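Local atomic coordinates of globin (Chloroflexus aurantiacus, PDB entry 5D1V), a protein that binds heme and, as a truncated hemoglobin of group II, probably binds and carries oxygen at the heme iron. Residues 12-15 with 16-20; 90-93 with 94-97. All blocks are in the same frame, centred on the assembly; numbering follows the deposited sequence.

Overall arrangement
Two stretches of helix, with centres 13 Å apart, illustrate how a truncated globin builds its core from turns that lean on one another. Contact 1 comes first along the chain and forms the opening turns of helix 13-28; contact 2 lies much later, in the second half of helix 82-98. Each is local to its own helix, yet they meet directly. CD1 of Ile-19 packs 3.8 Å from CD2 of Leu-96, CG2 of Ile-19 lies 3.9 Å from SD of Met-92, and the Ile-19 carbonyl abuts Ala-95. Ile-19 thus joins the two helices in the globin core, and the side chain of Met-92 approaches the heme to about 6 Å.

Contact 1: 12-15 with 16-20; sequences GEAT and FRRIV
The backbone oxygen of Gly-12 accepts two N-H groups: that of Thr-15 at 2.9 Å from its N, and that of Phe-16, whose N lies 3.3 Å away in the carbonyl plane. The same oxygen sits at the edge of the Phe-16 ring, 3.3 Å from CD2. Gly-12 is the N-cap residue of helix 13-28, and from there the regular i to i+4 bonds continue, Arg-17 N to Glu-13 O, Arg-18 N to Ala-14 O and Ile-19 N to Thr-15 O. In this globin the first turns pack on helix 42-55, Phe-16 on Leu-52 and Glu-13 on Met-53. Glu-13 and Arg-17 run side by side, their carboxylate and guanidinium planes 25° apart; OE2 of Glu-13 reaches NH2 of Arg-17 at 3.2 Å, a salt bridge whose hydrogen bond is weak, and OE2 also has a long, weak ion pair with Arg-49. Thr-15 puts OG1 beside its own backbone N (chi1 -58°), from where it is hydrogen-bonded to the carbonyl of Ile-10. Arg-18, bent at chi3 (-57°), folds back so that CA of Thr-15 lies over one guanidinium face, while its NH2 is hydrogen-bonded to the carbonyl of Ala-99.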
ATOM      1  N   GLY A  12      16.985  13.686  11.480  1.00 17.43           N
ATOM      2  CA  GLY A  12      17.586  13.053  12.638  1.00 19.76           C
ATOM      3  C   GLY A  12      16.631  12.445  13.660  1.00 17.44           C
ATOM      4  O   GLY A  12      15.520  12.000  13.347  1.00 16.06           O
ATOM      5  N   GLU A  13      17.106  12.430  14.901  1.00 17.01           N
ATOM      6  CA  GLU A  13      16.442  11.731  16.023  1.00 12.78           C
ATOM      7  C   GLU A  13      14.980  12.109  16.167  1.00 12.76           C
ATOM      8  O   GLU A  13      14.100  11.270  16.377  1.00 12.06           O
ATOM      9  CB  GLU A  13      17.172  12.048  17.334  1.00 15.65           C
ATOM     10  CG  GLU A  13      16.567  11.370  18.554  1.00 16.66           C
ATOM     11  CD  GLU A  13      17.415  11.498  19.802  1.00 24.24           C
ATOM     12  OE1 GLU A  13      18.300  12.366  19.832  1.00 30.99           O
ATOM     13  OE2 GLU A  13      17.191  10.718  20.754  1.00 25.87           O
ATOM     14  N   ALA A  14      14.727  13.401  16.092  1.00 14.19           N
ATOM     15  CA  ALA A  14      13.380  13.904  16.255  1.00 14.54           C
ATOM     16  C   ALA A  14      12.408  13.252  15.265  1.00 13.85           C
ATOM     17  O   ALA A  14      11.282  12.921  15.612  1.00 16.47           O
ATOM     18  CB  ALA A  14      13.379  15.390  16.104  1.00 18.14           C
ATOM     19  N   THR A  15      12.860  13.015  14.043  1.00 16.12           N
ATOM     20  CA  THR A  15      12.005  12.414  13.015  1.00 14.28           C
ATOM     21  C   THR A  15      11.744  10.950  13.330  1.00 11.00           C
ATOM     22  O   THR A  15      10.627  10.466  13.202  1.00 10.45           O
ATOM     23  CB  THR A  15      12.639  12.585  11.647  1.00 15.55           C
ATOM     24  OG1 THR A  15      12.828  13.992  11.415  1.00 14.83           O
ATOM     25  CG2 THR A  15      11.756  12.028  10.548  1.00 16.28           C
ATOM     26  N   PHE A  16      12.767  10.238  13.773  1.00 13.19           N
ATOM     27  CA  PHE A  16      12.577   8.829  14.133  1.00 12.52           C
ATOM     28  C   PHE A  16      11.628   8.671  15.323  1.00 11.39           C
ATOM     29  O   PHE A  16      10.876   7.687  15.403  1.00  9.76           O
ATOM     30  CB  PHE A  16      13.931   8.191  14.392  1.00  9.97           C
ATOM     31  CG  PHE A  16      14.686   7.910  13.115  1.00  9.71           C
ATOM     32  CD1 PHE A  16      14.401   6.792  12.361  1.00 14.98           C
ATOM     33  CD2 PHE A  16      15.618   8.801  12.656  1.00 11.79           C
ATOM     34  CE1 PHE A  16      15.069   6.562  11.164  1.00 17.14           C
ATOM     35  CE2 PHE A  16      16.279   8.585  11.470  1.00 14.37           C
ATOM     36  CZ  PHE A  16      16.008   7.469  10.724  1.00 12.75           C
ATOM     37  N   ARG A  17      11.616   9.656  16.215  1.00 12.58           N
ATOM     38  CA  ARG A  17      10.702   9.601  17.359  1.00 13.82           C
ATOM     39  C   ARG A  17       9.268   9.683  16.827  1.00 11.54           C
ATOM     40  O   ARG A  17       8.398   8.896  17.248  1.00 13.03           O
ATOM     41  CB  ARG A  17      10.982  10.716  18.366  1.00 16.27           C
ATOM     42  CG  ARG A  17      12.178  10.450  19.267  1.00 18.40           C
ATOM     43  CD  ARG A  17      12.303  11.531  20.334  1.00 21.08           C
ATOM     44  NE  ARG A  17      13.527  11.412  21.134  1.00 25.25           N
ATOM     45  CZ  ARG A  17      13.653  10.647  22.213  1.00 23.33           C
ATOM     46  NH1 ARG A  17      12.627   9.930  22.641  1.00 20.19           N
ATOM     47  NH2 ARG A  17      14.810  10.595  22.872  1.00 26.43           N
ATOM     48  N   ARG A  18       9.038  10.590  15.874  1.00 13.34           N
ATOM     49  CA  ARG A  18       7.701  10.741  15.265  1.00 15.25           C
ATOM     50  C   ARG A  18       7.280   9.439  14.546  1.00 13.82           C
ATOM     51  O   ARG A  18       6.137   8.984  14.695  1.00 14.67           O
ATOM     52  CB  ARG A  18       7.639  11.913  14.272  1.00 13.98           C
ATOM     53  CG  ARG A  18       7.929  13.284  14.894  1.00 23.84           C
ATOM     54  CD  ARG A  18       7.409  14.439  14.033  1.00 26.03           C
ATOM     55  NE  ARG A  18       7.954  14.427  12.681  1.00 22.53           N
ATOM     56  CZ  ARG A  18       9.138  14.916  12.348  1.00 30.65           C
ATOM     57  NH1 ARG A  18       9.925  15.465  13.266  1.00 40.99           N
ATOM     58  NH2 ARG A  18       9.535  14.861  11.088  1.00 25.45           N
ATOM     59  N   ILE A  19       8.196   8.870  13.768  1.00 11.89           N
ATOM     60  CA  ILE A  19       7.934   7.642  13.026  1.00 12.19           C
ATOM     61  C   ILE A  19       7.509   6.541  13.993  1.00 13.67           C
ATOM     62  O   ILE A  19       6.497   5.893  13.788  1.00 10.77           O
ATOM     63  CB  ILE A  19       9.172   7.211  12.217  1.00 13.81           C
ATOM     64  CG1 ILE A  19       9.421   8.170  11.047  1.00 15.09           C
ATOM     65  CG2 ILE A  19       8.987   5.828  11.654  1.00 11.79           C
ATOM     66  CD1 ILE A  19      10.769   7.956  10.348  1.00 15.25           C
ATOM     67  N   VAL A  20       8.298   6.323  15.038  1.00 14.55           N
ATOM     68  CA  VAL A  20       8.091   5.164  15.920  1.00  8.79           C
ATOM     69  C   VAL A  20       6.843   5.375  16.773  1.00 13.17           C
ATOM     70  O   VAL A  20       6.120   4.418  17.026  1.00 10.85           O
ATOM     71  CB  VAL A  20       9.336   4.898  16.796  1.00 14.91           C
ATOM     72  CG1 VAL A  20       9.055   3.825  17.818  1.00 20.48           C
ATOM     73  CG2 VAL A  20      10.516   4.496  15.928  1.00 12.34           C
TER

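Contact 2: 90-93 with 94-97; sequences EHML and AALN
Leu-93 and Leu-96 meet through their methyl ends, CD2 of the former lying 4.3 Å from CD1 of the latter. Both have nearly the same conformation, with CG anti to the carbonyl carbon and chi1 close to -65°, a common setting for leucine in a helix. In Leu-96 this brings CG alongside the carbonyl of the preceding turn, 3.4 Å from Met-92 O, the oxygen that also accepts the Leu-96 N-H.

Met-92 is set differently. With CG trans to the backbone N (chi1 -175°) and chi2 at 62°, SD comes to 4.5 Å from CB of Ala-95. The two alanines offer only a methyl: CB of Ala-94 lies 3.4 Å from Glu-90 O, and CB of Ala-95 lies equally near His-91 O. Beneath these side chains the backbone keeps the regular i to i+4 bonding of an alpha helix, from Ala-94 N to Glu-90 O through to Asn-97 N to Leu-93 O.

Two polar side chains of the first turn find their partners beyond it. The extended Glu-90 forms salt bridges with Arg-32 and with Arg-83 of the second subunit, so this turn also takes part in the dimer interface. The imidazole of His-91 is held at both nitrogens, NE2 by Asp-30 and ND1 by Arg-26, which fixes its rotation.

The buried apolar side faces the core of the truncated globin fold: Met-92, whose side chain lies about 4 Å from that of heme-binding Trp-88, touches Phe-23 of helix 13-28 and Phe-113 of helix 105-119, and Leu-96 fits among Val-101, Met-109 and Phe-113. The partly exposed Leu-93 packs separately on Arg-114 of helix 105-119, so this part of helix 82-98 lies against both neighbouring helices.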
ATOM      1  N   GLU A  90       2.193  -2.350   6.510  1.00  9.61           N
ATOM      2  CA  GLU A  90       1.118  -1.357   6.433  1.00  9.79           C
ATOM      3  C   GLU A  90       1.386  -0.201   7.400  1.00 11.16           C
ATOM      4  O   GLU A  90       1.314   0.990   7.034  1.00 12.06           O
ATOM      5  CB  GLU A  90      -0.243  -1.992   6.748  1.00 10.35           C
ATOM      6  CG  GLU A  90      -1.381  -0.985   6.800  1.00 14.22           C
ATOM      7  CD  GLU A  90      -2.722  -1.576   7.188  1.00 14.19           C
ATOM      8  OE1 GLU A  90      -2.904  -2.809   7.063  1.00 13.20           O
ATOM      9  OE2 GLU A  90      -3.621  -0.790   7.563  1.00 13.89           O
ATOM     10  N   HIS A  91       1.684  -0.551   8.644  1.00  9.42           N
ATOM     11  CA  HIS A  91       1.796   0.470   9.662  1.00 10.28           C
ATOM     12  C   HIS A  91       3.092   1.243   9.547  1.00  9.38           C
ATOM     13  O   HIS A  91       3.104   2.443   9.802  1.00 14.39           O
ATOM     14  CB  HIS A  91       1.644  -0.156  11.040  1.00 10.92           C
ATOM     15  CG  HIS A  91       0.307  -0.791  11.238  1.00 11.61           C
ATOM     16  ND1 HIS A  91      -0.865  -0.186  10.837  1.00 16.22           N
ATOM     17  CD2 HIS A  91      -0.050  -1.975  11.786  1.00 12.56           C
ATOM     18  CE1 HIS A  91      -1.883  -0.975  11.120  1.00 14.74           C
ATOM     19  NE2 HIS A  91      -1.414  -2.067  11.693  1.00 16.37           N
ATOM     20  N   MET A  92       4.177   0.591   9.132  1.00  8.11           N
ATOM     21  CA  MET A  92       5.430   1.331   9.023  1.00  8.25           C
ATOM     22  C   MET A  92       5.381   2.234   7.813  1.00  9.42           C
ATOM     23  O   MET A  92       5.874   3.370   7.838  1.00 12.34           O
ATOM     24  CB  MET A  92       6.662   0.423   8.927  1.00  8.93           C
ATOM     25  CG  MET A  92       7.991   1.243   8.934  1.00 10.73           C
ATOM     26  SD  MET A  92       8.246   2.202  10.465  1.00 13.06           S
ATOM     27  CE  MET A  92       8.673   0.918  11.617  1.00 10.48           C
ATOM     28  N   LEU A  93       4.809   1.763   6.719  1.00 12.95           N
ATOM     29  CA  LEU A  93       4.702   2.670   5.589  1.00 14.17           C
ATOM     30  C   LEU A  93       3.814   3.873   5.921  1.00 14.45           C
ATOM     31  O   LEU A  93       4.116   5.002   5.525  1.00 13.67           O
ATOM     32  CB  LEU A  93       4.187   1.920   4.364  1.00 13.13           C
ATOM     33  CG  LEU A  93       5.170   0.838   3.928  1.00 14.88           C
ATOM     34  CD1 LEU A  93       4.680   0.192   2.630  1.00 23.09           C
ATOM     35  CD2 LEU A  93       6.590   1.335   3.772  1.00 19.62           C
ATOM     36  N   ALA A  94       2.718   3.648   6.637  1.00 12.52           N
ATOM     37  CA  ALA A  94       1.861   4.759   7.038  1.00 13.04           C
ATOM     38  C   ALA A  94       2.626   5.720   7.933  1.00 12.69           C
ATOM     39  O   ALA A  94       2.487   6.941   7.811  1.00 14.95           O
ATOM     40  CB  ALA A  94       0.610   4.246   7.741  1.00 14.26           C
ATOM     41  N   ALA A  95       3.444   5.183   8.830  1.00 11.60           N
ATOM     42  CA  ALA A  95       4.185   6.029   9.759  1.00 13.08           C
ATOM     43  C   ALA A  95       5.163   6.955   9.001  1.00 17.58           C
ATOM     44  O   ALA A  95       5.283   8.128   9.350  1.00 13.89           O
ATOM     45  CB  ALA A  95       4.918   5.175  10.781  1.00 10.83           C
ATOM     46  N   LEU A  96       5.854   6.432   7.977  1.00 12.48           N
ATOM     47  CA  LEU A  96       6.731   7.260   7.139  1.00 13.60           C
ATOM     48  C   LEU A  96       5.971   8.386   6.485  1.00 15.56           C
ATOM     49  O   LEU A  96       6.427   9.531   6.445  1.00 16.50           O
ATOM     50  CB  LEU A  96       7.383   6.429   6.053  1.00 15.67           C
ATOM     51  CG  LEU A  96       8.339   5.346   6.533  1.00 13.01           C
ATOM     52  CD1 LEU A  96       8.866   4.625   5.291  1.00 14.34           C
ATOM     53  CD2 LEU A  96       9.499   5.926   7.361  1.00 14.68           C
ATOM     54  N   ASN A  97       4.806   8.061   5.964  1.00 15.28           N
ATOM     55  CA  ASN A  97       3.994   9.084   5.309  1.00 20.28           C
ATOM     56  C   ASN A  97       3.485  10.136   6.297  1.00 19.90           C
ATOM     57  O   ASN A  97       3.604  11.336   6.042  1.00 23.73           O
ATOM     58  CB  ASN A  97       2.851   8.417   4.554  1.00 29.54           C
ATOM     59  CG  ASN A  97       3.340   7.666   3.312  1.00 56.66           C
ATOM     60  OD1 ASN A  97       4.389   7.000   3.335  1.00 61.37           O
ATOM     61  ND2 ASN A  97       2.598   7.796   2.216  1.00 66.05           N
TER